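Local coordinates for protein beta-lactamase OXA-2 (Salmonella typhimurium, PDB 1K38) that hydrolyses the beta-lactam ring of penicillins, notably oxacillin, as a class D serine beta-lactamase and so confers antibiotic resistance, at residues Lys20-Val25 with Pro40-Lys45; Ile123-Ala128 with Leu143-Gln148; Ile185-Thr190 with Trp202-Thr207. One frame throughout, in Å; residues are numbered along the deposited sequence.

Contact 1: Lys20-Val25 with Pro40-Lys45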
ATOM      1  N   LYS A  20      11.336  -3.554  28.963  1.00 19.50           N
ATOM      2  CA  LYS A  20      12.767  -3.757  28.809  1.00 19.68           C
ATOM      3  C   LYS A  20      12.981  -4.245  27.383  1.00 18.49           C
ATOM      4  O   LYS A  20      12.374  -5.223  26.957  1.00 16.45           O
ATOM      5  CB  LYS A  20      13.273  -4.805  29.802  1.00 21.41           C
ATOM      6  CG  LYS A  20      13.057  -4.430  31.263  1.00 25.70           C
ATOM      7  CD  LYS A  20      13.763  -3.127  31.617  1.00 28.40           C
ATOM      8  CE  LYS A  20      13.510  -2.737  33.064  1.00 31.31           C
ATOM      9  NZ  LYS A  20      14.166  -1.447  33.410  1.00 33.54           N
ATOM     10  N   GLY A  21      13.831  -3.557  26.635  1.00 17.55           N
ATOM     11  CA  GLY A  21      14.065  -3.978  25.271  1.00 16.92           C
ATOM     12  C   GLY A  21      15.062  -3.119  24.529  1.00 16.79           C
ATOM     13  O   GLY A  21      15.883  -2.425  25.128  1.00 16.19           O
ATOM     14  N   THR A  22      14.973  -3.170  23.206  1.00 14.67           N
ATOM     15  CA  THR A  22      15.871  -2.421  22.337  1.00 14.84           C
ATOM     16  C   THR A  22      15.109  -1.894  21.131  1.00 13.67           C
ATOM     17  O   THR A  22      14.025  -2.373  20.809  1.00 13.25           O
ATOM     18  CB  THR A  22      17.012  -3.330  21.816  1.00 13.79           C
ATOM     19  OG1 THR A  22      17.939  -2.558  21.039  1.00 15.16           O
ATOM     20  CG2 THR A  22      16.447  -4.453  20.937  1.00 14.40           C
ATOM     21  N   ILE A  23      15.662  -0.874  20.492  1.00 14.01           N
ATOM     22  CA  ILE A  23      15.069  -0.343  19.280  1.00 13.44           C
ATOM     23  C   ILE A  23      16.156   0.295  18.437  1.00 14.94           C
ATOM     24  O   ILE A  23      17.066   0.948  18.954  1.00 14.20           O
ATOM     25  CB  ILE A  23      13.944   0.703  19.539  1.00 15.07           C
ATOM     26  CG1 ILE A  23      13.273   1.062  18.207  1.00 15.36           C
ATOM     27  CG2 ILE A  23      14.508   1.962  20.198  1.00 13.97           C
ATOM     28  CD1 ILE A  23      12.076   1.988  18.341  1.00 16.04           C
ATOM     29  N   VAL A  24      16.077   0.046  17.138  1.00 13.24           N
ATOM     30  CA  VAL A  24      17.006   0.610  16.169  1.00 13.96           C
ATOM     31  C   VAL A  24      16.132   1.393  15.211  1.00 14.47           C
ATOM     32  O   VAL A  24      15.096   0.898  14.771  1.00 13.67           O
ATOM     33  CB  VAL A  24      17.738  -0.481  15.363  1.00 14.07           C
ATOM     34  CG1 VAL A  24      18.652   0.166  14.321  1.00 15.54           C
ATOM     35  CG2 VAL A  24      18.544  -1.366  16.290  1.00 14.11           C
ATOM     36  N   VAL A  25      16.543   2.615  14.903  1.00 13.65           N
ATOM     37  CA  VAL A  25      15.805   3.458  13.979  1.00 14.48           C
ATOM     38  C   VAL A  25      16.779   3.976  12.927  1.00 16.54           C
ATOM     39  O   VAL A  25      17.804   4.573  13.262  1.00 17.99           O
ATOM     40  CB  VAL A  25      15.158   4.663  14.704  1.00 15.97           C
ATOM     41  CG1 VAL A  25      14.529   5.609  13.687  1.00 16.34           C
ATOM     42  CG2 VAL A  25      14.106   4.176  15.694  1.00 17.55           C
ATOM     43  N   PRO A  40      22.446  -0.655  22.453  1.00 16.72           N
ATOM     44  CA  PRO A  40      23.197  -1.183  21.311  1.00 17.06           C
ATOM     45  C   PRO A  40      23.555  -2.660  21.419  1.00 17.41           C
ATOM     46  O   PRO A  40      23.496  -3.387  20.430  1.00 17.59           O
ATOM     47  CB  PRO A  40      24.428  -0.272  21.248  1.00 19.34           C
ATOM     48  CG  PRO A  40      24.560   0.244  22.643  1.00 22.08           C
ATOM     49  CD  PRO A  40      23.135   0.502  23.045  1.00 18.51           C
ATOM     50  N   VAL A  41      23.919  -3.117  22.612  1.00 15.79           N
ATOM     51  CA  VAL A  41      24.272  -4.523  22.763  1.00 15.55           C
ATOM     52  C   VAL A  41      23.075  -5.429  22.472  1.00 16.57           C
ATOM     53  O   VAL A  41      23.198  -6.416  21.738  1.00 16.70           O
ATOM     54  CB  VAL A  41      24.818  -4.817  24.180  1.00 17.40           C
ATOM     55  CG1 VAL A  41      25.040  -6.311  24.351  1.00 17.87           C
ATOM     56  CG2 VAL A  41      26.131  -4.070  24.391  1.00 19.02           C
ATOM     57  N   ARG A  42      21.915  -5.101  23.031  1.00 15.96           N
ATOM     58  CA  ARG A  42      20.743  -5.925  22.779  1.00 15.21           C
ATOM     59  C   ARG A  42      20.299  -5.824  21.323  1.00 15.49           C
ATOM     60  O   ARG A  42      19.728  -6.768  20.777  1.00 15.42           O
ATOM     61  CB  ARG A  42      19.580  -5.531  23.697  1.00 15.15           C
ATOM     62  CG  ARG A  42      18.339  -6.387  23.464  1.00 15.44           C
ATOM     63  CD  ARG A  42      17.268  -6.167  24.519  1.00 15.62           C
ATOM     64  NE  ARG A  42      16.040  -6.867  24.153  1.00 14.48           N
ATOM     65  CZ  ARG A  42      15.266  -7.533  25.002  1.00 16.97           C
ATOM     66  NH1 ARG A  42      15.585  -7.604  26.288  1.00 17.54           N
ATOM     67  NH2 ARG A  42      14.170  -8.131  24.558  1.00 16.26           N
ATOM     68  N   SER A  43      20.571  -4.687  20.687  1.00 15.76           N
ATOM     69  CA  SER A  43      20.161  -4.503  19.299  1.00 15.70           C
ATOM     70  C   SER A  43      20.866  -5.476  18.359  1.00 16.27           C
ATOM     71  O   SER A  43      20.415  -5.694  17.235  1.00 15.26           O
ATOM     72  CB  SER A  43      20.422  -3.062  18.842  1.00 15.31           C
ATOM     73  OG  SER A  43      21.795  -2.842  18.571  1.00 17.24           O
ATOM     74  N   LYS A  44      21.963  -6.069  18.825  1.00 16.65           N
ATOM     75  CA  LYS A  44      22.713  -7.018  18.015  1.00 17.92           C
ATOM     76  C   LYS A  44      22.510  -8.465  18.465  1.00 17.50           C
ATOM     77  O   LYS A  44      23.098  -9.384  17.895  1.00 17.58           O
ATOM     78  CB  LYS A  44      24.204  -6.664  18.043  1.00 20.22           C
ATOM     79  CG  LYS A  44      24.507  -5.275  17.485  1.00 24.05           C
ATOM     80  CD  LYS A  44      25.996  -4.961  17.512  1.00 28.75           C
ATOM     81  CE  LYS A  44      26.775  -5.874  16.576  1.00 31.56           C
ATOM     82  NZ  LYS A  44      26.338  -5.730  15.157  1.00 35.90           N
ATOM     83  N   LYS A  45      21.674  -8.668  19.480  1.00 16.06           N
ATOM     84  CA  LYS A  45      21.397 -10.006  19.989  1.00 16.66           C
ATOM     85  C   LYS A  45      20.322 -10.684  19.143  1.00 15.85           C
ATOM     86  O   LYS A  45      19.286 -10.088  18.841  1.00 14.98           O
ATOM     87  CB  LYS A  45      20.938  -9.932  21.448  1.00 19.15           C
ATOM     88  CG  LYS A  45      20.714 -11.290  22.096  1.00 24.03           C
ATOM     89  CD  LYS A  45      20.439 -11.159  23.587  1.00 27.69           C
ATOM     90  CE  LYS A  45      21.628 -10.563  24.321  1.00 30.81           C
ATOM     91  NZ  LYS A  45      22.846 -11.404  24.184  1.00 32.55           N
TER
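Van der Waals packing alone joins strand 21-25 to the short, weakly bonded helical turn at 40-43. Arg-42, with CG anti to the backbone N and its chain extended to NE, crosses Thr-22 obliquely, so that its CG lies 3.7 Å from Thr-22 CG2. Farther out, the guanidinium lays one face over the backbone, with Arg-42 NE 3.7 Å from Gly-21 CA. Gly-21 is almost fully extended there (phi -180°, psi -158°), a conformation glycine adopts easily. On the next turn position Ser-43 meets the strand through its CB, which sits 3.4 Å from Thr-22 OG1 and 3.6 Å from Val-24 CG2; a small residue lets the turn come this close.

The polar groups find partners within the turn or in neighbouring elements. Ser-43 OG, in the crowded position between the backbone N and the carbonyl carbon (chi1 77°), bonds Pro-40 O at 2.6 Å and probably Gln-148 NE2. Thr-22 OG1 has its main bond with Phe-38 O, and Asp-39 O shares the same hydroxyl hydrogen. Arg-42 NE bonds Asn-215 and NH2 forms a salt bridge with Asp-217.

The turn thus follows strand 36-38 and folds over strand 21-27, its arginine reaching strand 208-217, while Val-24 continues onto helix 147-158.

Contact 2: Ile123-Ala128 with Leu143-Gln148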
ATOM      1  N   ILE A 123      19.133 -14.850   1.335  1.00 22.80           N
ATOM      2  CA  ILE A 123      18.844 -13.512   1.844  1.00 21.92           C
ATOM      3  C   ILE A 123      19.649 -13.212   3.107  1.00 22.07           C
ATOM      4  O   ILE A 123      19.448 -12.180   3.740  1.00 21.45           O
ATOM      5  CB  ILE A 123      17.335 -13.292   2.143  1.00 20.06           C
ATOM      6  CG1 ILE A 123      16.836 -14.289   3.189  1.00 20.07           C
ATOM      7  CG2 ILE A 123      16.526 -13.423   0.857  1.00 21.87           C
ATOM      8  CD1 ILE A 123      15.427 -13.982   3.689  1.00 18.73           C
ATOM      9  N   ASP A 124      20.557 -14.121   3.465  1.00 22.44           N
ATOM     10  CA  ASP A 124      21.418 -13.946   4.636  1.00 23.71           C
ATOM     11  C   ASP A 124      20.605 -13.436   5.824  1.00 22.35           C
ATOM     12  O   ASP A 124      20.953 -12.432   6.448  1.00 23.38           O
ATOM     13  CB  ASP A 124      22.540 -12.963   4.281  1.00 26.45           C
ATOM     14  CG  ASP A 124      23.556 -12.798   5.391  1.00 28.73           C
ATOM     15  OD1 ASP A 124      23.979 -13.820   5.969  1.00 30.74           O
ATOM     16  OD2 ASP A 124      23.941 -11.642   5.670  1.00 31.37           O
ATOM     17  N   TYR A 125      19.529 -14.155   6.135  1.00 20.12           N
ATOM     18  CA  TYR A 125      18.613 -13.785   7.215  1.00 18.29           C
ATOM     19  C   TYR A 125      18.983 -14.373   8.578  1.00 17.68           C
ATOM     20  O   TYR A 125      18.755 -15.552   8.843  1.00 18.22           O
ATOM     21  CB  TYR A 125      17.194 -14.211   6.812  1.00 17.44           C
ATOM     22  CG  TYR A 125      16.080 -13.736   7.722  1.00 15.99           C
ATOM     23  CD1 TYR A 125      15.704 -14.471   8.842  1.00 16.93           C
ATOM     24  CD2 TYR A 125      15.369 -12.574   7.428  1.00 15.39           C
ATOM     25  CE1 TYR A 125      14.634 -14.065   9.644  1.00 15.87           C
ATOM     26  CE2 TYR A 125      14.307 -12.160   8.219  1.00 14.39           C
ATOM     27  CZ  TYR A 125      13.940 -12.908   9.322  1.00 15.51           C
ATOM     28  OH  TYR A 125      12.863 -12.509  10.079  1.00 15.11           O
ATOM     29  N   GLY A 126      19.546 -13.534   9.444  1.00 16.47           N
ATOM     30  CA  GLY A 126      19.937 -13.991  10.769  1.00 17.25           C
ATOM     31  C   GLY A 126      20.881 -15.177  10.693  1.00 19.07           C
ATOM     32  O   GLY A 126      21.809 -15.178   9.886  1.00 20.47           O
ATOM     33  N   ASN A 127      20.652 -16.192  11.522  1.00 19.17           N
ATOM     34  CA  ASN A 127      21.518 -17.363  11.493  1.00 20.99           C
ATOM     35  C   ASN A 127      21.121 -18.323  10.370  1.00 22.05           C
ATOM     36  O   ASN A 127      21.747 -19.367  10.181  1.00 22.91           O
ATOM     37  CB  ASN A 127      21.516 -18.083  12.853  1.00 19.74           C
ATOM     38  CG  ASN A 127      20.142 -18.576  13.267  1.00 21.85           C
ATOM     39  OD1 ASN A 127      19.197 -18.578  12.477  1.00 20.06           O
ATOM     40  ND2 ASN A 127      20.030 -19.008  14.518  1.00 21.79           N
ATOM     41  N   ALA A 128      20.082 -17.948   9.627  1.00 21.19           N
ATOM     42  CA  ALA A 128      19.584 -18.735   8.499  1.00 22.96           C
ATOM     43  C   ALA A 128      19.460 -20.225   8.800  1.00 24.49           C
ATOM     44  O   ALA A 128      19.749 -21.059   7.941  1.00 25.57           O
ATOM     45  CB  ALA A 128      20.491 -18.525   7.293  1.00 23.23           C
ATOM     46  N   LEU A 143      15.880 -20.769  14.166  1.00 22.36           N
ATOM     47  CA  LEU A 143      16.024 -19.472  13.510  1.00 20.31           C
ATOM     48  C   LEU A 143      16.046 -18.284  14.476  1.00 18.43           C
ATOM     49  O   LEU A 143      15.193 -18.165  15.357  1.00 18.73           O
ATOM     50  CB  LEU A 143      14.905 -19.274  12.482  1.00 18.68           C
ATOM     51  CG  LEU A 143      15.055 -18.040  11.586  1.00 18.28           C
ATOM     52  CD1 LEU A 143      16.331 -18.139  10.768  1.00 19.18           C
ATOM     53  CD2 LEU A 143      13.847 -17.935  10.667  1.00 18.95           C
ATOM     54  N   ALA A 144      17.031 -17.409  14.300  1.00 17.28           N
ATOM     55  CA  ALA A 144      17.166 -16.228  15.150  1.00 17.04           C
ATOM     56  C   ALA A 144      17.781 -15.073  14.368  1.00 16.69           C
ATOM     57  O   ALA A 144      18.625 -15.279  13.494  1.00 18.01           O
ATOM     58  CB  ALA A 144      18.023 -16.557  16.369  1.00 18.05           C
ATOM     59  N   ILE A 145      17.362 -13.855  14.700  1.00 15.33           N
ATOM     60  CA  ILE A 145      17.841 -12.656  14.018  1.00 15.05           C
ATOM     61  C   ILE A 145      17.816 -11.460  14.977  1.00 14.68           C
ATOM     62  O   ILE A 145      16.979 -11.401  15.876  1.00 14.25           O
ATOM     63  CB  ILE A 145      16.948 -12.374  12.776  1.00 14.98           C
ATOM     64  CG1 ILE A 145      17.499 -11.199  11.971  1.00 15.20           C
ATOM     65  CG2 ILE A 145      15.509 -12.120  13.223  1.00 16.99           C
ATOM     66  CD1 ILE A 145      16.812 -11.009  10.615  1.00 16.46           C
ATOM     67  N   SER A 146      18.737 -10.513  14.796  1.00 13.98           N
ATOM     68  CA  SER A 146      18.793  -9.341  15.670  1.00 14.36           C
ATOM     69  C   SER A 146      18.011  -8.155  15.122  1.00 15.00           C
ATOM     70  O   SER A 146      17.620  -8.136  13.951  1.00 14.63           O
ATOM     71  CB  SER A 146      20.239  -8.899  15.878  1.00 14.31           C
ATOM     72  OG  SER A 146      20.737  -8.253  14.717  1.00 14.87           O
ATOM     73  N   ALA A 147      17.800  -7.156  15.972  1.00 12.41           N
ATOM     74  CA  ALA A 147      17.078  -5.963  15.553  1.00 12.38           C
ATOM     75  C   ALA A 147      17.842  -5.257  14.437  1.00 12.88           C
ATOM     76  O   ALA A 147      17.237  -4.756  13.492  1.00 12.99           O
ATOM     77  CB  ALA A 147      16.876  -5.018  16.737  1.00 13.12           C
ATOM     78  N   GLN A 148      19.169  -5.224  14.535  1.00 14.11           N
ATOM     79  CA  GLN A 148      19.955  -4.573  13.499  1.00 14.34           C
ATOM     80  C   GLN A 148      19.863  -5.342  12.187  1.00 14.68           C
ATOM     81  O   GLN A 148      19.827  -4.740  11.111  1.00 15.83           O
ATOM     82  CB  GLN A 148      21.415  -4.410  13.942  1.00 17.10           C
ATOM     83  CG  GLN A 148      21.592  -3.257  14.927  1.00 19.81           C
ATOM     84  CD  GLN A 148      23.026  -2.771  15.030  1.00 23.98           C
ATOM     85  OE1 GLN A 148      23.750  -2.717  14.032  1.00 25.76           O
ATOM     86  NE2 GLN A 148      23.438  -2.394  16.236  1.00 23.44           N
TER
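Ile-145 CD1 stands over the centre of the Tyr-125 ring, 3.6 Å from its centroid and 10° off the normal, a CH-pi contact. Ile-145 reaches there with CG1 anti to the backbone N and an extended tip (chi2 170°), while the tyrosine ring, carried by a CG also anti to N, crosses it at about a right angle. Leu-143 adds CD2, 4.1 Å from Tyr-125 CE1. Beside this apolar cluster Asn-127 grips Ala-144 twice: Asn-127 N donates to Ala-144 O at 3.0 Å, nearly along the C=O axis, and Ala-144 N donates to Asn-127 OD1 at 3.1 Å, from above the amide plane.

The pairing is set by a type II' beta turn from Tyr-125 to Ala-128, closed by Ala-128 N to Tyr-125 O at 2.8 Å. Gly-126 takes the turn's positive phi, 56°, and its CA packs 3.3 Å from Ala-144 O, where a CB would clash. A Schellman motif ending helix 113-122, with Asp-124 at C-prime, leads the chain into this turn.

Farther out, Asn-127 ND2 bonds Ser-142 O, which fixes the amide's rotation, and OD1 also accepts from Asp-129 N. Phe-53 and Phe-153 meet the Tyr-125 ring edge-to-face, and its side chain lies about 9 Å from that of Ser-51, the predicted acylation site. Beyond Ile-145, Ser-146 is the N-cap of helix 147-158.

Contact 3: Ile185-Thr190 with Trp202-Thr207. With FMT (formic acid), chain C.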
ATOM      1  N   ILE A 185       3.127   6.463   4.695  1.00 13.82           N
ATOM      2  CA  ILE A 185       2.650   5.085   4.728  1.00 13.05           C
ATOM      3  C   ILE A 185       3.439   4.277   5.747  1.00 12.35           C
ATOM      4  O   ILE A 185       4.667   4.219   5.695  1.00 13.92           O
ATOM      5  CB  ILE A 185       2.793   4.398   3.343  1.00 13.21           C
ATOM      6  CG1 ILE A 185       2.009   5.185   2.290  1.00 13.54           C
ATOM      7  CG2 ILE A 185       2.256   2.964   3.409  1.00 13.46           C
ATOM      8  CD1 ILE A 185       2.191   4.676   0.871  1.00 17.15           C
ATOM      9  N   LEU A 186       2.725   3.654   6.676  1.00 11.33           N
ATOM     10  CA  LEU A 186       3.354   2.835   7.704  1.00 12.01           C
ATOM     11  C   LEU A 186       3.215   1.372   7.317  1.00 12.48           C
ATOM     12  O   LEU A 186       2.097   0.874   7.159  1.00 13.07           O
ATOM     13  CB  LEU A 186       2.682   3.074   9.064  1.00 14.06           C
ATOM     14  CG  LEU A 186       3.098   2.158  10.226  1.00 14.25           C
ATOM     15  CD1 LEU A 186       4.570   2.370  10.576  1.00 16.06           C
ATOM     16  CD2 LEU A 186       2.224   2.458  11.443  1.00 15.69           C
ATOM     17  N   ARG A 187       4.353   0.698   7.148  1.00 11.92           N
ATOM     18  CA  ARG A 187       4.382  -0.718   6.789  1.00 11.19           C
ATOM     19  C   ARG A 187       5.101  -1.425   7.925  1.00 11.85           C
ATOM     20  O   ARG A 187       6.236  -1.077   8.257  1.00 13.51           O
ATOM     21  CB  ARG A 187       5.146  -0.934   5.475  1.00 12.06           C
ATOM     22  CG  ARG A 187       4.669  -0.065   4.311  1.00 12.06           C
ATOM     23  CD  ARG A 187       5.418  -0.436   3.033  1.00 13.31           C
ATOM     24  NE  ARG A 187       5.313   0.598   2.004  1.00 13.41           N
ATOM     25  CZ  ARG A 187       4.393   0.638   1.046  1.00 13.18           C
ATOM     26  NH1 ARG A 187       4.404   1.641   0.174  1.00 12.55           N
ATOM     27  NH2 ARG A 187       3.472  -0.317   0.948  1.00 14.17           N
ATOM     28  N   ALA A 188       4.455  -2.415   8.529  1.00 12.35           N
ATOM     29  CA  ALA A 188       5.086  -3.103   9.645  1.00 11.90           C
ATOM     30  C   ALA A 188       4.539  -4.496   9.898  1.00 13.21           C
ATOM     31  O   ALA A 188       3.556  -4.917   9.293  1.00 15.09           O
ATOM     32  CB  ALA A 188       4.939  -2.256  10.898  1.00 13.58           C
ATOM     33  N   LYS A 189       5.197  -5.208  10.809  1.00 12.97           N
ATOM     34  CA  LYS A 189       4.786  -6.556  11.179  1.00 13.73           C
ATOM     35  C   LYS A 189       5.141  -6.827  12.633  1.00 14.70           C
ATOM     36  O   LYS A 189       6.268  -6.579  13.066  1.00 14.04           O
ATOM     37  CB  LYS A 189       5.483  -7.594  10.296  1.00 14.64           C
ATOM     38  CG  LYS A 189       5.027  -9.028  10.555  1.00 15.83           C
ATOM     39  CD  LYS A 189       3.649  -9.277   9.954  1.00 15.45           C
ATOM     40  CE  LYS A 189       2.970 -10.477  10.597  1.00 18.24           C
ATOM     41  NZ  LYS A 189       2.547 -10.167  11.995  1.00 18.31           N
ATOM     42  N   THR A 190       4.171  -7.333  13.386  1.00 14.85           N
ATOM     43  CA  THR A 190       4.397  -7.669  14.782  1.00 15.95           C
ATOM     44  C   THR A 190       4.834  -9.120  14.904  1.00 15.94           C
ATOM     45  O   THR A 190       4.679  -9.919  13.972  1.00 16.08           O
ATOM     46  CB  THR A 190       3.119  -7.520  15.612  1.00 16.46           C
ATOM     47  OG1 THR A 190       2.078  -8.293  15.004  1.00 17.93           O
ATOM     48  CG2 THR A 190       2.695  -6.074  15.699  1.00 16.70           C
ATOM     49  N   TRP A 202       8.671   0.218   8.694  1.00 10.74           N
ATOM     50  CA  TRP A 202       9.131   1.561   8.374  1.00 12.07           C
ATOM     51  C   TRP A 202       7.966   2.462   8.018  1.00 13.56           C
ATOM     52  O   TRP A 202       6.854   1.996   7.756  1.00 13.37           O
ATOM     53  CB  TRP A 202      10.145   1.536   7.210  1.00 13.20           C
ATOM     54  CG  TRP A 202       9.588   1.176   5.840  1.00 12.30           C
ATOM     55  CD1 TRP A 202       8.953   2.016   4.958  1.00 14.36           C
ATOM     56  CD2 TRP A 202       9.680  -0.096   5.180  1.00 13.77           C
ATOM     57  NE1 TRP A 202       8.655   1.344   3.792  1.00 14.49           N
ATOM     58  CE2 TRP A 202       9.089   0.049   3.901  1.00 13.71           C
ATOM     59  CE3 TRP A 202      10.208  -1.342   5.543  1.00 12.91           C
ATOM     60  CZ2 TRP A 202       9.012  -1.010   2.984  1.00 12.38           C
ATOM     61  CZ3 TRP A 202      10.131  -2.398   4.624  1.00 14.12           C
ATOM     62  CH2 TRP A 202       9.538  -2.219   3.365  1.00 13.28           C
ATOM     63  N   VAL A 203       8.219   3.762   8.065  1.00 14.16           N
ATOM     64  CA  VAL A 203       7.208   4.731   7.685  1.00 13.99           C
ATOM     65  C   VAL A 203       7.833   5.537   6.550  1.00 14.94           C
ATOM     66  O   VAL A 203       8.944   6.060   6.679  1.00 14.55           O
ATOM     67  CB  VAL A 203       6.820   5.660   8.861  1.00 15.64           C
ATOM     68  CG1 VAL A 203       8.037   6.391   9.383  1.00 21.54           C
ATOM     69  CG2 VAL A 203       5.741   6.633   8.405  1.00 15.64           C
ATOM     70  N   GLU A 204       7.127   5.610   5.426  1.00 15.00           N
ATOM     71  CA  GLU A 204       7.628   6.337   4.264  1.00 16.48           C
ATOM     72  C   GLU A 204       7.065   7.736   4.191  1.00 16.55           C
ATOM     73  O   GLU A 204       5.862   7.943   4.368  1.00 17.89           O
ATOM     74  CB  GLU A 204       7.245   5.632   2.962  1.00 19.16           C
ATOM     75  CG  GLU A 204       7.336   4.143   2.992  1.00 18.56           C
ATOM     76  CD  GLU A 204       6.962   3.512   1.666  1.00 16.39           C
ATOM     77  OE1 GLU A 204       6.264   4.162   0.855  1.00 21.08           O
ATOM     78  OE2 GLU A 204       7.352   2.355   1.441  1.00 15.74           O
ATOM     79  N   TRP A 205       7.948   8.684   3.899  1.00 16.26           N
ATOM     80  CA  TRP A 205       7.582  10.083   3.744  1.00 17.51           C
ATOM     81  C   TRP A 205       8.113  10.538   2.388  1.00 17.33           C
ATOM     82  O   TRP A 205       8.912   9.845   1.763  1.00 19.33           O
ATOM     83  CB  TRP A 205       8.204  10.931   4.856  1.00 17.67           C
ATOM     84  CG  TRP A 205       7.595  10.674   6.191  1.00 15.52           C
ATOM     85  CD1 TRP A 205       7.997   9.753   7.116  1.00 17.59           C
ATOM     86  CD2 TRP A 205       6.439  11.314   6.737  1.00 17.10           C
ATOM     87  NE1 TRP A 205       7.161   9.780   8.206  1.00 17.42           N
ATOM     88  CE2 TRP A 205       6.195  10.728   8.000  1.00 18.59           C
ATOM     89  CE3 TRP A 205       5.581  12.325   6.282  1.00 18.45           C
ATOM     90  CZ2 TRP A 205       5.127  11.120   8.816  1.00 19.48           C
ATOM     91  CZ3 TRP A 205       4.521  12.714   7.090  1.00 18.11           C
ATOM     92  CH2 TRP A 205       4.303  12.110   8.345  1.00 20.20           C
ATOM     93  N   PRO A 206       7.672  11.708   1.913  1.00 19.06           N
ATOM     94  CA  PRO A 206       8.139  12.206   0.618  1.00 20.68           C
ATOM     95  C   PRO A 206       9.662  12.325   0.489  1.00 22.96           C
ATOM     96  O   PRO A 206      10.208  12.138  -0.595  1.00 25.40           O
ATOM     97  CB  PRO A 206       7.444  13.558   0.506  1.00 20.45           C
ATOM     98  CG  PRO A 206       6.146  13.316   1.207  1.00 19.46           C
ATOM     99  CD  PRO A 206       6.591  12.561   2.443  1.00 19.15           C
ATOM    100  N   THR A 207      10.343  12.622   1.592  1.00 23.18           N
ATOM    101  CA  THR A 207      11.796  12.791   1.567  1.00 24.58           C
ATOM    102  C   THR A 207      12.596  11.532   1.898  1.00 23.96           C
ATOM    103  O   THR A 207      13.824  11.535   1.814  1.00 24.97           O
ATOM    104  CB  THR A 207      12.242  13.911   2.533  1.00 26.25           C
ATOM    105  OG1 THR A 207      11.853  13.582   3.871  1.00 28.18           O
ATOM    106  CG2 THR A 207      11.605  15.236   2.140  1.00 26.56           C
TER
HETATM  107  C   FMT C 401       2.234 -11.386  17.027  1.00 42.77           C
HETATM  108  O1  FMT C 401       1.848 -10.448  18.147  1.00 44.19           O
HETATM  109  O2  FMT C 401       1.708 -10.892  15.665  1.00 43.73           O
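A buried carboxylate oxygen, Glu-204 OE2, is gripped by two side-chain donors on the antiparallel beta hairpin of strands 184-192 and 196-205. Arg-187 NE reaches it at 2.7 Å in a salt bridge, from above the carboxylate plane, and Arg-187 NH1 adds a weak bond to OE1. The second donor is Trp-202, two residues back, whose side chain shares a sheet face with Ile-185, Arg-187 and Glu-204.

Arginine suits its place by length: extended from CG to NE, it crosses obliquely over one face of the indole near its rim, with Arg-187 CD 3.6 Å from Trp-202 CZ2. Ile-185 lies alongside Glu-204 and sets CG2 over one face of the guanidinium as an apolar cover. Asp-174 of the second subunit forms a salt bridge with Arg-187 NH1, placing the cluster at the dimer interface; the arginine's positive charge and the indole N-H would probably favour ionised Glu-204.

Ile-185 with Glu-204 and Arg-187 with Trp-202 are hydrogen-bonded pairs; between them the non-hydrogen-bonded pair Leu-186 and Val-203 points to the other face. The first strand runs on to Lys-189 and Thr-190, substrate-binding by similarity; Thr-190 OG1 bonds a formic acid, probably from the crystallisation liquor, as do Ser-99 OG and Arg-228 NH1. Trp-202 NE1, 2.9 Å from Glu-204 OE2, delivers its hydrogen in the ring plane, at 176°, to that oxygen's anti lone pair.

Overall arrangement
Along the chain the three contacts follow in series, none enclosing or crossing another. Contact 1 closes a loop of 14 residues containing strand 36-38, in the N-terminal part of the chain. Contact 2 closes another of 14, without helix or strand, between helices 113-122 and 147-158. Contact 3 closes the hairpin of strands 184-192 and 196-205. Contacts 1 and 2 touch, and the probable bond between Ser-43 and Gln-148 ties the turn at 40-43 to the start of helix 147-158. Contacts 1 and 3 reach the same sheet, their centres 20 Å apart. Contacts 2 and 3 lie on opposite sides of the chain's centre.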